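Local coordinates for protein putative pyrazinamidase/nicotinamidase (Streptococcus mutans, PDB 3S2S) that probably hydrolyses the amide of nicotinamide, and perhaps of pyrazinamide, as a zinc-binding member of the isochorismatase family, at residues Gln62-Ala67 and Thr163-Asp168; Arg131-Asp136 and Asp149-Glu154; Cys170-Ala175 and Leu204-Asn209. One frame throughout, in Å; residues are numbered along the deposited sequence.

Interactions 1 and 3 share helix 167-180 and both reach the cacodylate, interaction 1 from the corner that leads into the helix, interaction 3 from the helix's early turns. Their centres are 14 Å apart, and they touch directly, with Leu166 O 3.1 Å from Val171 N, a probable hydrogen bond. Both donate a backbone N-H to the same ligand oxygen. Interaction 2 stands apart, its centre 21 Å from that of interaction 1 and 20 Å from that of interaction 3, at another part of the same parallel sheet. The side chain of Met135 is about 14 Å from both cacodylate and zinc, whereas that of Val165 is about 10 Å from the zinc ion.

Interaction 1: residues Gln62-Ala67 and Thr163-Asp168; sequences QAISKA and TGVLTD. With CAD (cacodylic acid), chain F.
The strand-to-helix corner beside the ligand pocket, where Ile64 packs behind Gly164 and Val165, carries the cis peptide bond before Leu166 that is a hallmark of isochorismatase-family cysteine hydrolases. Ile64 sits in a type I turn running from Gln62 to Ser65, closed by Ser65 N to Gln62 O at 3.1 Å. With CG1 between the backbone N and the carbonyl carbon (chi1 68°) and the chain then extended, the side chain sends CD1 across to the corner. There CD1 lies 4.2 Å from Gly164 O and 4.4 Å from CG1 of Val165, a light, buried contact of one methyl with a backbone carbonyl and with a methyl of Val165. Isoleucine suits this place because its long branch bridges two segments whose CA atoms, those of Ile64 and Gly164, stay 8.6 Å apart. Gly164 adopts backbone angles at which a CB would be jammed against the preceding carbonyl oxygen, so glycine lets the chain turn here. Beyond the turn, the cis peptide presents Leu166 N to the pocket: it donates to cacodylate O1 at 2.7 Å in an almost straight bond (173°), while Val165 O comes within 3.3 Å of the ligand's methyl C1. This is consistent with an oxyanion hole, as in related amidases. Thr163 and Val165 are bonded through their backbones to strand 37-42, and Gly164 to Ala191 and Ala193. Thr163 also rests on Ile68 and Val71 of helix 65-77, which the turn introduces, so the corner lies between that helix and the strands of the sheet.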
loop_
_atom_site.group_PDB
_atom_site.type_symbol
_atom_site.label_atom_id
_atom_site.label_comp_id
_atom_site.label_asym_id
_atom_site.label_seq_id
_atom_site.Cartn_x
_atom_site.Cartn_y
_atom_site.Cartn_z
ATOM N N GLN A 62 -17.859 -28.465 -1.635
ATOM C CA GLN A 62 -17.337 -29.773 -2.033
ATOM C C GLN A 62 -17.606 -30.011 -3.511
ATOM O O GLN A 62 -16.848 -30.696 -4.191
ATOM C CB GLN A 62 -17.971 -30.889 -1.197
ATOM C CG GLN A 62 -17.493 -30.929 0.251
ATOM C CD GLN A 62 -18.527 -31.522 1.183
ATOM O OE1 GLN A 62 -19.345 -32.348 0.772
ATOM N NE2 GLN A 62 -18.496 -31.113 2.450
ATOM N N ALA A 63 -18.687 -29.419 -4.008
ATOM C CA ALA A 63 -19.103 -29.641 -5.383
ATOM C C ALA A 63 -18.058 -29.197 -6.400
ATOM O O ALA A 63 -18.012 -29.733 -7.515
ATOM C CB ALA A 63 -20.445 -28.967 -5.654
ATOM N N ILE A 64 -17.206 -28.241 -6.028
ATOM C CA ILE A 64 -16.210 -27.749 -6.972
ATOM C C ILE A 64 -14.867 -28.457 -6.903
ATOM O O ILE A 64 -13.928 -28.066 -7.598
ATOM C CB ILE A 64 -15.986 -26.216 -6.854
ATOM C CG1 ILE A 64 -15.310 -25.844 -5.525
ATOM C CG2 ILE A 64 -17.311 -25.482 -7.019
ATOM C CD1 ILE A 64 -14.778 -24.385 -5.504
ATOM N N SER A 65 -14.777 -29.501 -6.089
ATOM C CA SER A 65 -13.473 -30.114 -5.819
ATOM C C SER A 65 -12.747 -30.623 -7.076
ATOM O O SER A 65 -11.552 -30.395 -7.249
ATOM C CB SER A 65 -13.595 -31.213 -4.763
ATOM O OG SER A 65 -12.340 -31.830 -4.544
ATOM N N LYS A 66 -13.459 -31.313 -7.958
ATOM C CA LYS A 66 -12.823 -31.813 -9.176
ATOM C C LYS A 66 -12.477 -30.667 -10.122
ATOM O O LYS A 66 -11.384 -30.624 -10.688
ATOM C CB LYS A 66 -13.746 -32.807 -9.886
ATOM C CG LYS A 66 -14.382 -33.808 -8.942
ATOM C CD LYS A 66 -13.903 -35.227 -9.198
ATOM C CE LYS A 66 -14.488 -35.796 -10.483
ATOM N NZ LYS A 66 -14.192 -37.251 -10.643
ATOM N N ALA A 67 -13.403 -29.724 -10.281
ATOM C CA ALA A 67 -13.196 -28.614 -11.203
ATOM C C ALA A 67 -12.010 -27.743 -10.782
ATOM O O ALA A 67 -11.213 -27.325 -11.618
ATOM C CB ALA A 67 -14.449 -27.744 -11.294
ATOM N N THR A 163 -9.814 -18.583 -8.029
ATOM C CA THR A 163 -10.545 -19.807 -7.728
ATOM C C THR A 163 -10.601 -19.942 -6.216
ATOM O O THR A 163 -9.788 -19.349 -5.513
ATOM C CB THR A 163 -9.806 -21.072 -8.259
ATOM O OG1 THR A 163 -8.541 -21.226 -7.569
ATOM C CG2 THR A 163 -9.562 -20.986 -9.772
ATOM N N GLY A 164 -11.538 -20.746 -5.719
ATOM C CA GLY A 164 -11.566 -21.043 -4.293
ATOM C C GLY A 164 -12.833 -20.566 -3.613
ATOM O O GLY A 164 -13.865 -20.434 -4.261
ATOM N N VAL A 165 -12.745 -20.298 -2.311
ATOM C CA VAL A 165 -13.912 -19.993 -1.473
ATOM C C VAL A 165 -13.555 -18.863 -0.500
ATOM O O VAL A 165 -12.375 -18.616 -0.265
ATOM C CB VAL A 165 -14.376 -21.260 -0.668
ATOM C CG1 VAL A 165 -14.833 -22.373 -1.614
ATOM C CG2 VAL A 165 -13.257 -21.752 0.221
ATOM N N LEU A 166 -14.546 -18.138 0.038
ATOM C CA LEU A 166 -15.930 -18.181 -0.406
ATOM C C LEU A 166 -16.060 -17.045 -1.422
ATOM O O LEU A 166 -15.373 -16.009 -1.310
ATOM C CB LEU A 166 -16.877 -17.897 0.760
ATOM C CG LEU A 166 -16.984 -18.896 1.917
ATOM C CD1 LEU A 166 -18.097 -18.429 2.851
ATOM C CD2 LEU A 166 -17.283 -20.262 1.389
ATOM N N THR A 167 -16.942 -17.215 -2.393
ATOM C CA THR A 167 -17.054 -16.256 -3.493
ATOM C C THR A 167 -17.236 -14.823 -2.994
ATOM O O THR A 167 -16.616 -13.887 -3.529
ATOM C CB THR A 167 -18.256 -16.618 -4.385
ATOM O OG1 THR A 167 -18.306 -18.041 -4.539
ATOM C CG2 THR A 167 -18.119 -15.981 -5.752
ATOM N N ASP A 168 -18.086 -14.658 -1.978
ATOM C CA ASP A 168 -18.481 -13.336 -1.493
ATOM C C ASP A 168 -17.611 -12.780 -0.367
ATOM O O ASP A 168 -17.862 -11.665 0.095
ATOM C CB ASP A 168 -19.952 -13.362 -1.033
ATOM C CG ASP A 168 -20.197 -14.392 0.053
ATOM O OD1 ASP A 168 -19.852 -15.571 -0.169
ATOM O OD2 ASP A 168 -20.711 -14.027 1.137
HETATM AS AS CAD F . -13.051 -16.796 3.224
HETATM C C1 CAD F . -12.332 -18.601 3.066
HETATM C C2 CAD F . -13.689 -16.441 5.064
HETATM O O1 CAD F . -14.125 -16.419 2.050
#

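Interaction 2: residues Arg131-Asp136 and Asp149-Glu154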
loop_
_atom_site.group_PDB
_atom_site.type_symbol
_atom_site.label_atom_id
_atom_site.label_comp_id
_atom_site.label_asym_id
_atom_site.label_seq_id
_atom_site.Cartn_x
_atom_site.Cartn_y
_atom_site.Cartn_z
ATOM N N ARG A 131 7.395 -22.378 -9.727
ATOM C CA ARG A 131 6.207 -21.674 -10.196
ATOM C C ARG A 131 5.009 -21.836 -9.273
ATOM O O ARG A 131 3.949 -21.286 -9.552
ATOM C CB ARG A 131 5.826 -22.146 -11.606
ATOM C CG ARG A 131 6.894 -21.871 -12.661
ATOM C CD ARG A 131 6.681 -22.772 -13.865
ATOM N NE ARG A 131 5.298 -22.644 -14.273
ATOM C CZ ARG A 131 4.597 -23.550 -14.940
ATOM N NH1 ARG A 131 5.138 -24.702 -15.344
ATOM N NH2 ARG A 131 3.335 -23.271 -15.214
ATOM N N VAL A 132 5.183 -22.570 -8.180
ATOM C CA VAL A 132 4.078 -22.851 -7.266
ATOM C C VAL A 132 4.413 -22.320 -5.869
ATOM O O VAL A 132 5.494 -22.607 -5.326
ATOM C CB VAL A 132 3.772 -24.350 -7.223
ATOM C CG1 VAL A 132 2.648 -24.628 -6.230
ATOM C CG2 VAL A 132 3.421 -24.836 -8.641
ATOM N N PHE A 133 3.497 -21.534 -5.305
ATOM C CA PHE A 133 3.738 -20.837 -4.051
ATOM C C PHE A 133 2.683 -21.163 -3.018
ATOM O O PHE A 133 1.503 -21.367 -3.360
ATOM C CB PHE A 133 3.686 -19.323 -4.282
ATOM C CG PHE A 133 4.691 -18.825 -5.275
ATOM C CD1 PHE A 133 5.866 -18.233 -4.851
ATOM C CD2 PHE A 133 4.460 -18.968 -6.644
ATOM C CE1 PHE A 133 6.803 -17.787 -5.778
ATOM C CE2 PHE A 133 5.385 -18.522 -7.565
ATOM C CZ PHE A 133 6.562 -17.934 -7.128
ATOM N N TRP A 134 3.107 -21.200 -1.757
ATOM C CA TRP A 134 2.182 -21.247 -0.634
ATOM C C TRP A 134 2.371 -19.979 0.174
ATOM O O TRP A 134 3.503 -19.632 0.552
ATOM C CB TRP A 134 2.470 -22.454 0.264
ATOM C CG TRP A 134 1.559 -22.540 1.483
ATOM C CD1 TRP A 134 1.668 -21.816 2.640
ATOM C CD2 TRP A 134 0.443 -23.424 1.671
ATOM N NE1 TRP A 134 0.678 -22.180 3.523
ATOM C CE2 TRP A 134 -0.086 -23.165 2.955
ATOM C CE3 TRP A 134 -0.168 -24.407 0.875
ATOM C CZ2 TRP A 134 -1.194 -23.852 3.468
ATOM C CZ3 TRP A 134 -1.268 -25.095 1.386
ATOM C CH2 TRP A 134 -1.774 -24.808 2.667
ATOM N N MET A 135 1.277 -19.264 0.421
ATOM C CA MET A 135 1.321 -18.025 1.178
ATOM C C MET A 135 0.312 -18.060 2.293
ATOM O O MET A 135 -0.871 -18.205 2.045
ATOM C CB MET A 135 0.985 -16.822 0.277
ATOM C CG MET A 135 2.067 -16.508 -0.690
ATOM S SD MET A 135 1.538 -15.088 -1.673
ATOM C CE MET A 135 3.049 -14.870 -2.614
ATOM N N ASP A 136 0.768 -17.887 3.525
ATOM C CA ASP A 136 -0.159 -17.750 4.631
ATOM C C ASP A 136 -0.752 -16.353 4.656
ATOM O O ASP A 136 -0.052 -15.357 4.373
ATOM C CB ASP A 136 0.571 -17.986 5.966
ATOM C CG ASP A 136 1.162 -19.392 6.085
ATOM O OD1 ASP A 136 0.487 -20.373 5.745
ATOM O OD2 ASP A 136 2.318 -19.512 6.538
ATOM N N ASP A 149 1.434 -9.210 -4.310
ATOM C CA ASP A 149 1.606 -8.211 -5.363
ATOM C C ASP A 149 3.072 -8.192 -5.786
ATOM O O ASP A 149 3.368 -8.143 -6.976
ATOM C CB ASP A 149 1.127 -6.831 -4.870
ATOM C CG ASP A 149 1.160 -5.755 -5.952
ATOM O OD1 ASP A 149 0.759 -6.043 -7.094
ATOM O OD2 ASP A 149 1.535 -4.602 -5.634
ATOM N N ILE A 150 3.977 -8.265 -4.813
ATOM C CA ILE A 150 5.412 -8.224 -5.130
ATOM C C ILE A 150 5.805 -9.379 -6.058
ATOM O O ILE A 150 6.504 -9.184 -7.068
ATOM C CB ILE A 150 6.260 -8.223 -3.854
ATOM C CG1 ILE A 150 6.192 -6.842 -3.209
ATOM C CG2 ILE A 150 7.725 -8.604 -4.182
ATOM C CD1 ILE A 150 6.687 -6.797 -1.750
ATOM N N ARG A 151 5.326 -10.571 -5.731
ATOM C CA ARG A 151 5.699 -11.757 -6.509
ATOM C C ARG A 151 5.111 -11.666 -7.919
ATOM O O ARG A 151 5.748 -12.044 -8.911
ATOM C CB ARG A 151 5.220 -13.037 -5.818
ATOM C CG ARG A 151 5.880 -13.331 -4.445
ATOM C CD ARG A 151 7.416 -13.611 -4.487
ATOM N NE ARG A 151 7.759 -14.174 -3.193
ATOM C CZ ARG A 151 8.635 -15.150 -2.976
ATOM N NH1 ARG A 151 9.389 -15.619 -3.963
ATOM N NH2 ARG A 151 8.789 -15.617 -1.736
ATOM N N LEU A 152 3.882 -11.162 -8.024
ATOM C CA LEU A 152 3.258 -11.028 -9.340
ATOM C C LEU A 152 4.003 -10.006 -10.190
ATOM O O LEU A 152 4.226 -10.235 -11.374
ATOM C CB LEU A 152 1.796 -10.594 -9.209
ATOM C CG LEU A 152 0.912 -11.646 -8.537
ATOM C CD1 LEU A 152 -0.472 -11.055 -8.300
ATOM C CD2 LEU A 152 0.849 -12.948 -9.344
ATOM N N ARG A 153 4.403 -8.889 -9.587
ATOM C CA ARG A 153 5.070 -7.817 -10.331
ATOM C C ARG A 153 6.462 -8.248 -10.797
ATOM O O ARG A 153 6.924 -7.841 -11.871
ATOM C CB ARG A 153 5.159 -6.546 -9.478
ATOM C CG ARG A 153 3.800 -5.877 -9.208
ATOM C CD ARG A 153 3.450 -4.820 -10.256
ATOM N NE ARG A 153 4.444 -3.748 -10.270
ATOM C CZ ARG A 153 4.639 -2.911 -11.280
ATOM N NH1 ARG A 153 3.881 -2.978 -12.377
ATOM N NH2 ARG A 153 5.606 -2.003 -11.182
ATOM N N GLU A 154 7.129 -9.061 -9.990
ATOM C CA GLU A 154 8.443 -9.599 -10.387
ATOM C C GLU A 154 8.305 -10.342 -11.713
ATOM O O GLU A 154 9.213 -10.313 -12.561
ATOM C CB GLU A 154 8.993 -10.576 -9.336
ATOM C CG GLU A 154 9.511 -9.909 -8.075
ATOM C CD GLU A 154 9.933 -10.893 -7.002
ATOM O OE1 GLU A 154 9.635 -12.099 -7.106
ATOM O OE2 GLU A 154 10.561 -10.442 -6.025
#
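Asp136 OD1 is gripped by Trp134 NE1 and by a salt bridge from NH2 of Arg113, on the face of strand 132-137 opposite the one from which Phe133 and Met135 meet Arg151. The indole bond measures 2.9 Å from NE1 to OD1; the oxygen lies close to the ring plane of Trp134, whereas the donor stands well above the carboxylate plane, 44° out of it. On the other face, Arg151 reaches from helix 148-154 toward the strand. Its chain bends at CG (chi2 -65°), which turns the aliphatic part to Met135 and brings the guanidinium to Phe133. The extended thioether chain of Met135 ends with CE 3.7 Å from CG of Arg151, a methyl laid on a methylene. Farther along the side chain, NH1 of Arg151 comes to the edge of the Phe133 ring, 3.8 Å from CE1, while that ring carbon sits over one face of the guanidinium. The two planes are 72° apart, so this is not a face-on cation-pi stack. Phe133 also stacks on Phe83 of strand 81-87, a ring that Met135 and Arg151 touch as well. Methionine suits the spot because its long, unbranched chain spans the gap from the strand. The charge of Arg151 is met outside the two segments: NE forms a salt bridge with Asp147, and NH2 one with Asp90 of the third subunit. Arg151 thus joins apolar packing along its stem to ionic bonding at its tip, where the two carboxylates probably compensate its buried positive charge and fix the rotation of the guanidinium.

Interaction 3: residues Cys170-Ala175 and Leu204-Asn209; sequences CVLHTA and LNHLQN. With CAD (cacodylic acid), chain F.
Cys170 SG lies only 2.3 Å from the arsenic of cacodylate, far inside van der Waals range, at the start of a helix segment whose Leu172 and Ala175 meet His206 and Leu207. The motif is a pair of neighbouring helices in a parallel alpha/beta fold, running almost parallel, 15° apart: Ala175 also touches Leu162 of strand 159-165, and Leu207 touches Ile215 of strand 214-216. With their axes 10.7 Å apart, side chains must fill the gap. Leu172 does so by placing CG trans to its amide N (chi1 -178°), which carries CD1 to 3.8 Å from CD2 of His206; the two side chains cross at about a right angle. Leu207 sends CD2 toward the small Ala175, whose lone methyl suits so close an approach, although the modelled spacing is shorter than normal packing and the methyl's exact position is doubtful. The polar end of His206 is engaged beyond the pair, NE2 bonding with NE2 of His173 of the second subunit, so the helix pair also borders a subunit interface. At the pocket end, Cys170 N donates to cacodylate O1 at 2.7 Å; in this family the cysteine here is probably the nucleophile. Cys170 O in turn accepts from Thr174 twice, from N at 3.0 Å and from OG1 at 2.7 Å, the donors approaching from opposite faces of the carbonyl plane.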
loop_
_atom_site.group_PDB
_atom_site.type_symbol
_atom_site.label_atom_id
_atom_site.label_comp_id
_atom_site.label_asym_id
_atom_site.label_seq_id
_atom_site.Cartn_x
_atom_site.Cartn_y
_atom_site.Cartn_z
ATOM N N CYS A 170 -13.556 -14.157 0.757
ATOM C CA CYS A 170 -12.140 -14.149 0.341
ATOM C C CYS A 170 -11.893 -13.938 -1.152
ATOM O O CYS A 170 -10.940 -13.249 -1.553
ATOM C CB CYS A 170 -11.379 -15.381 0.865
ATOM S SG CYS A 170 -11.354 -15.376 2.701
ATOM N N VAL A 171 -12.746 -14.516 -1.988
ATOM C CA VAL A 171 -12.593 -14.315 -3.413
ATOM C C VAL A 171 -12.912 -12.863 -3.740
ATOM O O VAL A 171 -12.142 -12.203 -4.429
ATOM C CB VAL A 171 -13.504 -15.272 -4.189
ATOM C CG1 VAL A 171 -13.423 -14.983 -5.672
ATOM C CG2 VAL A 171 -13.104 -16.749 -3.886
ATOM N N LEU A 172 -14.044 -12.359 -3.240
ATOM C CA LEU A 172 -14.413 -10.942 -3.471
ATOM C C LEU A 172 -13.359 -9.941 -2.983
ATOM O O LEU A 172 -12.971 -9.036 -3.729
ATOM C CB LEU A 172 -15.774 -10.628 -2.830
ATOM C CG LEU A 172 -16.280 -9.199 -3.054
ATOM C CD1 LEU A 172 -16.462 -8.952 -4.519
ATOM C CD2 LEU A 172 -17.614 -9.023 -2.312
ATOM N N HIS A 173 -12.873 -10.098 -1.749
ATOM C CA HIS A 173 -11.882 -9.148 -1.239
ATOM C C HIS A 173 -10.608 -9.225 -2.077
ATOM O O HIS A 173 -9.987 -8.200 -2.382
ATOM C CB HIS A 173 -11.542 -9.439 0.213
ATOM C CG HIS A 173 -12.600 -9.008 1.191
ATOM N ND1 HIS A 173 -12.299 -8.624 2.479
ATOM C CD2 HIS A 173 -13.946 -8.930 1.077
ATOM C CE1 HIS A 173 -13.419 -8.321 3.118
ATOM N NE2 HIS A 173 -14.434 -8.503 2.289
ATOM N N THR A 174 -10.210 -10.437 -2.450
ATOM C CA THR A 174 -9.000 -10.596 -3.256
ATOM C C THR A 174 -9.186 -9.903 -4.599
ATOM O O THR A 174 -8.291 -9.230 -5.081
ATOM C CB THR A 174 -8.660 -12.064 -3.495
ATOM O OG1 THR A 174 -8.396 -12.689 -2.228
ATOM C CG2 THR A 174 -7.406 -12.205 -4.412
ATOM N N ALA A 175 -10.370 -10.066 -5.184
ATOM C CA ALA A 175 -10.667 -9.400 -6.456
ATOM C C ALA A 175 -10.655 -7.875 -6.362
ATOM O O ALA A 175 -10.208 -7.211 -7.287
ATOM C CB ALA A 175 -12.010 -9.877 -6.997
ATOM N N LEU A 204 -20.637 -12.850 -8.004
ATOM C CA LEU A 204 -20.355 -12.981 -9.431
ATOM C C LEU A 204 -20.810 -11.740 -10.211
ATOM O O LEU A 204 -20.110 -11.270 -11.111
ATOM C CB LEU A 204 -21.001 -14.240 -10.007
ATOM C CG LEU A 204 -20.421 -15.574 -9.535
ATOM C CD1 LEU A 204 -21.285 -16.704 -10.107
ATOM C CD2 LEU A 204 -18.994 -15.727 -9.976
ATOM N N ASN A 205 -21.990 -11.227 -9.878
ATOM C CA ASN A 205 -22.488 -10.024 -10.533
ATOM C C ASN A 205 -21.551 -8.847 -10.262
ATOM O O ASN A 205 -21.253 -8.072 -11.155
ATOM C CB ASN A 205 -23.895 -9.687 -10.041
ATOM C CG ASN A 205 -24.961 -10.615 -10.611
ATOM O OD1 ASN A 205 -24.758 -11.263 -11.644
ATOM N ND2 ASN A 205 -26.116 -10.667 -9.944
ATOM N N HIS A 206 -21.070 -8.726 -9.027
ATOM C CA HIS A 206 -20.213 -7.599 -8.664
ATOM C C HIS A 206 -18.870 -7.730 -9.378
ATOM O O HIS A 206 -18.331 -6.766 -9.941
ATOM C CB HIS A 206 -19.982 -7.636 -7.153
ATOM C CG HIS A 206 -19.261 -6.444 -6.619
ATOM N ND1 HIS A 206 -19.918 -5.376 -6.048
ATOM C CD2 HIS A 206 -17.941 -6.158 -6.555
ATOM C CE1 HIS A 206 -19.029 -4.480 -5.654
ATOM N NE2 HIS A 206 -17.822 -4.936 -5.938
ATOM N N LEU A 207 -18.318 -8.938 -9.358
ATOM C CA LEU A 207 -17.055 -9.176 -10.046
ATOM C C LEU A 207 -17.145 -8.740 -11.514
ATOM O O LEU A 207 -16.289 -7.999 -12.000
ATOM C CB LEU A 207 -16.658 -10.649 -9.943
ATOM C CG LEU A 207 -16.274 -11.088 -8.527
ATOM C CD1 LEU A 207 -16.471 -12.587 -8.317
ATOM C CD2 LEU A 207 -14.855 -10.717 -8.301
ATOM N N GLN A 208 -18.176 -9.204 -12.218
ATOM C CA GLN A 208 -18.335 -8.844 -13.628
ATOM C C GLN A 208 -18.703 -7.389 -13.851
ATOM O O GLN A 208 -18.058 -6.700 -14.645
ATOM C CB GLN A 208 -19.387 -9.718 -14.279
ATOM C CG GLN A 208 -19.585 -9.438 -15.762
ATOM C CD GLN A 208 -20.633 -10.346 -16.318
ATOM O OE1 GLN A 208 -20.343 -11.476 -16.687
ATOM N NE2 GLN A 208 -21.873 -9.875 -16.344
ATOM N N ASN A 209 -19.761 -6.921 -13.194
ATOM C CA ASN A 209 -20.319 -5.616 -13.577
ATOM C C ASN A 209 -19.680 -4.400 -12.914
ATOM O O ASN A 209 -19.802 -3.282 -13.428
ATOM C CB ASN A 209 -21.838 -5.616 -13.394
ATOM C CG ASN A 209 -22.505 -6.683 -14.231
ATOM O OD1 ASN A 209 -22.096 -6.935 -15.363
ATOM N ND2 ASN A 209 -23.526 -7.329 -13.674
HETATM AS AS CAD F . -13.051 -16.796 3.224
HETATM C C1 CAD F . -12.332 -18.601 3.066
HETATM C C2 CAD F . -13.689 -16.441 5.064
HETATM O O1 CAD F . -14.125 -16.419 2.050
#